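Local coordinates for type III Pentaketide Synthase (Neurospora crassa, PDB 3EUO) that synthesises, as a fungal type III polyketide synthase of the chalcone and stilbene synthase family, pentaketide products by iterative condensation of malonyl units onto an acyl starter, at the interface of chains A and B. Coordinates in Å, arbitrary orientation; residue numbers count along the deposited sequence, not the author numbering. Chains: chain A/B, Type III Pentaketide Synthase.

The interface of chains A and B. Residues chain A 151-152, 155, 229, 231; chain B 105, 134, 156, 163.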
ATOM      1  N   ARG A 151      -0.303 -12.160  -6.171  1.00 12.12           N
ATOM      2  CA  ARG A 151       0.169 -13.081  -5.136  1.00 12.81           C
ATOM      3  C   ARG A 151      -0.478 -12.759  -3.788  1.00 13.00           C
ATOM      4  O   ARG A 151      -0.865 -13.664  -3.029  1.00 12.65           O
ATOM      5  CB  ARG A 151       1.701 -13.011  -5.044  1.00 13.12           C
ATOM      6  CG  ARG A 151       2.322 -13.832  -3.907  1.00 13.35           C
ATOM      7  CD  ARG A 151       3.860 -13.781  -3.927  1.00 13.66           C
ATOM      8  NE  ARG A 151       4.368 -12.418  -4.056  1.00 14.90           N
ATOM      9  CZ  ARG A 151       4.354 -11.516  -3.076  1.00 15.77           C
ATOM     10  NH1 ARG A 151       3.864 -11.838  -1.883  1.00 15.36           N
ATOM     11  NH2 ARG A 151       4.823 -10.290  -3.295  1.00 16.51           N
ATOM     12  N   THR A 152      -0.592 -11.467  -3.493  1.00 12.59           N
ATOM     13  CA  THR A 152      -1.264 -11.018  -2.280  1.00 12.53           C
ATOM     14  C   THR A 152      -2.726 -11.470  -2.307  1.00 12.38           C
ATOM     15  O   THR A 152      -3.205 -12.042  -1.337  1.00 12.39           O
ATOM     16  CB  THR A 152      -1.169  -9.498  -2.109  1.00 12.52           C
ATOM     17  OG1 THR A 152       0.216  -9.125  -2.046  1.00 12.85           O
ATOM     18  CG2 THR A 152      -1.869  -9.051  -0.818  1.00 12.62           C
ATOM     19  N   ASN A 155      -3.011 -15.203  -1.486  1.00 12.33           N
ATOM     20  CA  ASN A 155      -2.949 -15.437  -0.042  1.00 12.56           C
ATOM     21  C   ASN A 155      -4.273 -15.077   0.645  1.00 12.70           C
ATOM     22  O   ASN A 155      -4.748 -15.804   1.515  1.00 12.70           O
ATOM     23  CB  ASN A 155      -1.800 -14.640   0.587  1.00 12.63           C
ATOM     24  CG  ASN A 155      -0.425 -15.144   0.162  1.00 13.99           C
ATOM     25  OD1 ASN A 155      -0.256 -16.315  -0.185  1.00 15.08           O
ATOM     26  ND2 ASN A 155       0.574 -14.263   0.229  1.00 14.32           N
ATOM     27  N   TRP A 229       3.678 -19.546  -7.013  1.00 15.06           N
ATOM     28  CA  TRP A 229       4.324 -18.252  -7.142  1.00 15.32           C
ATOM     29  C   TRP A 229       5.628 -18.243  -6.382  1.00 15.60           C
ATOM     30  O   TRP A 229       5.807 -19.009  -5.423  1.00 15.84           O
ATOM     31  CB  TRP A 229       3.402 -17.129  -6.641  1.00 15.23           C
ATOM     32  CG  TRP A 229       2.796 -17.401  -5.297  1.00 14.91           C
ATOM     33  CD1 TRP A 229       3.339 -17.115  -4.084  1.00 15.43           C
ATOM     34  CD2 TRP A 229       1.525 -18.013  -5.037  1.00 14.63           C
ATOM     35  NE1 TRP A 229       2.486 -17.503  -3.075  1.00 15.21           N
ATOM     36  CE2 TRP A 229       1.366 -18.060  -3.633  1.00 14.83           C
ATOM     37  CE3 TRP A 229       0.509 -18.528  -5.854  1.00 14.39           C
ATOM     38  CZ2 TRP A 229       0.229 -18.613  -3.022  1.00 15.22           C
ATOM     39  CZ3 TRP A 229      -0.626 -19.076  -5.247  1.00 14.88           C
ATOM     40  CH2 TRP A 229      -0.751 -19.113  -3.844  1.00 15.55           C
ATOM     41  N   ASN A 231       8.593 -15.178  -4.977  1.00 16.35           N
ATOM     42  CA  ASN A 231       9.005 -13.797  -4.831  1.00 16.42           C
ATOM     43  C   ASN A 231      10.370 -13.750  -4.153  1.00 16.40           C
ATOM     44  O   ASN A 231      10.617 -14.489  -3.207  1.00 16.10           O
ATOM     45  CB  ASN A 231       7.953 -12.986  -4.057  1.00 16.79           C
ATOM     46  CG  ASN A 231       7.788 -13.450  -2.627  1.00 17.40           C
ATOM     47  OD1 ASN A 231       7.258 -14.528  -2.370  1.00 18.26           O
ATOM     48  ND2 ASN A 231       8.246 -12.637  -1.684  1.00 18.79           N
TER
ATOM     49  N   HIS B 105       5.673 -13.122   6.655  1.00 11.87           N
ATOM     50  CA  HIS B 105       5.037 -12.007   5.966  1.00 11.66           C
ATOM     51  C   HIS B 105       5.312 -10.741   6.747  1.00 11.26           C
ATOM     52  O   HIS B 105       5.626 -10.785   7.941  1.00 11.02           O
ATOM     53  CB  HIS B 105       3.516 -12.125   5.939  1.00 11.48           C
ATOM     54  CG  HIS B 105       2.966 -13.381   5.339  1.00 12.14           C
ATOM     55  ND1 HIS B 105       2.997 -14.595   5.991  1.00 12.95           N
ATOM     56  CD2 HIS B 105       2.236 -13.578   4.212  1.00 12.76           C
ATOM     57  CE1 HIS B 105       2.365 -15.499   5.262  1.00 14.06           C
ATOM     58  NE2 HIS B 105       1.894 -14.907   4.177  1.00 13.51           N
ATOM     59  N   GLU B 134       7.320 -12.196   2.186  1.00 13.41           N
ATOM     60  CA  GLU B 134       6.184 -11.605   1.475  1.00 13.13           C
ATOM     61  C   GLU B 134       5.767 -10.312   2.164  1.00 12.95           C
ATOM     62  O   GLU B 134       5.354 -10.327   3.325  1.00 13.05           O
ATOM     63  CB  GLU B 134       5.011 -12.580   1.375  1.00 13.26           C
ATOM     64  CG  GLU B 134       5.325 -13.787   0.497  1.00 14.80           C
ATOM     65  CD  GLU B 134       4.114 -14.642   0.229  1.00 16.61           C
ATOM     66  OE1 GLU B 134       3.257 -14.246  -0.594  1.00 18.03           O
ATOM     67  OE2 GLU B 134       4.030 -15.725   0.843  1.00 17.70           O
ATOM     68  N   LEU B 156      -3.963 -12.974   5.793  1.00 13.27           N
ATOM     69  CA  LEU B 156      -2.751 -13.587   5.255  1.00 13.10           C
ATOM     70  C   LEU B 156      -2.336 -14.809   6.078  1.00 13.25           C
ATOM     71  O   LEU B 156      -1.974 -15.849   5.515  1.00 13.10           O
ATOM     72  CB  LEU B 156      -1.628 -12.560   5.144  1.00 13.07           C
ATOM     73  CG  LEU B 156      -1.844 -11.425   4.130  1.00 13.04           C
ATOM     74  CD1 LEU B 156      -0.737 -10.391   4.277  1.00 13.46           C
ATOM     75  CD2 LEU B 156      -1.911 -11.953   2.715  1.00 12.66           C
ATOM     76  N   ARG B 163      -2.885 -23.843   3.825  1.00 18.26           N
ATOM     77  CA  ARG B 163      -1.835 -24.679   3.244  1.00 18.99           C
ATOM     78  C   ARG B 163      -1.046 -25.435   4.318  1.00 18.91           C
ATOM     79  O   ARG B 163      -0.074 -26.144   4.020  1.00 18.81           O
ATOM     80  CB  ARG B 163      -0.914 -23.823   2.365  1.00 19.51           C
ATOM     81  CG  ARG B 163      -1.656 -23.133   1.229  1.00 20.83           C
ATOM     82  CD  ARG B 163      -0.737 -22.744   0.088  1.00 26.01           C
ATOM     83  NE  ARG B 163      -0.141 -21.431   0.292  1.00 29.58           N
ATOM     84  CZ  ARG B 163       1.162 -21.168   0.218  1.00 30.59           C
ATOM     85  NH1 ARG B 163       2.037 -22.130  -0.072  1.00 32.35           N
ATOM     86  NH2 ARG B 163       1.589 -19.933   0.430  1.00 30.48           N
TER
HETATM   87  O   HOH W   1       2.227 -17.425  -0.219  1.00 17.31           O
HETATM   88  O   HOH W   2      -0.767 -18.822   1.286  1.00 28.45           O
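A:Arg151 and B:Glu134 form a salt bridge across the dimer interface, NH1 to OE1 2.8 Å. The carboxylate oxygen lies at the edge of the guanidinium, in its plane, and accepts through its anti lone pair, although the two flat groups are turned 68° apart. A:Arg151 is extended through CD and then bends at chi3 (49°), the chain curling round OE1 with NH1 facing it. A second donor grips the same oxygen: A:Asn155 ND2 reaches B:Glu134 OE1 at 2.8 Å; OE1 lies in the amide plane, while ND2 approaches from above the carboxylate plane. B:Glu134 OE2 lies 2.7 Å from the oxygen of water 1, and that water also bonds A:Asn155 OD1 and, at the edge of the indole, A:Trp229 NE1. Both carboxylate oxygens are thus engaged, and a glutamine here would probably leave A:Arg151 without its countercharge and disturb the water-linked bonding. A:Asn155 OD1 further contacts water 2, which B:Arg163 holds in its guanidinium plane through NE and NH2 (2.7 Å from NH2), tying the arginine to the amide, nearly parallel to it at 6°. In the outer shell, the amide of A:Asn231 lies over one face of the A:Arg151 guanidinium, offset toward the rim, and packs on B:Glu134 CG. B:Leu156 CD2 meets A:Asn155 CB at 3.4 Å, an apolar flank to the polar cluster. Repeated by the two-fold, this patch links helix 145-162 and strand 224-233 of one subunit to strand 134-138, helix 145-162 and the following residue B:Arg163 of the other, and probably contributes to dimer assembly.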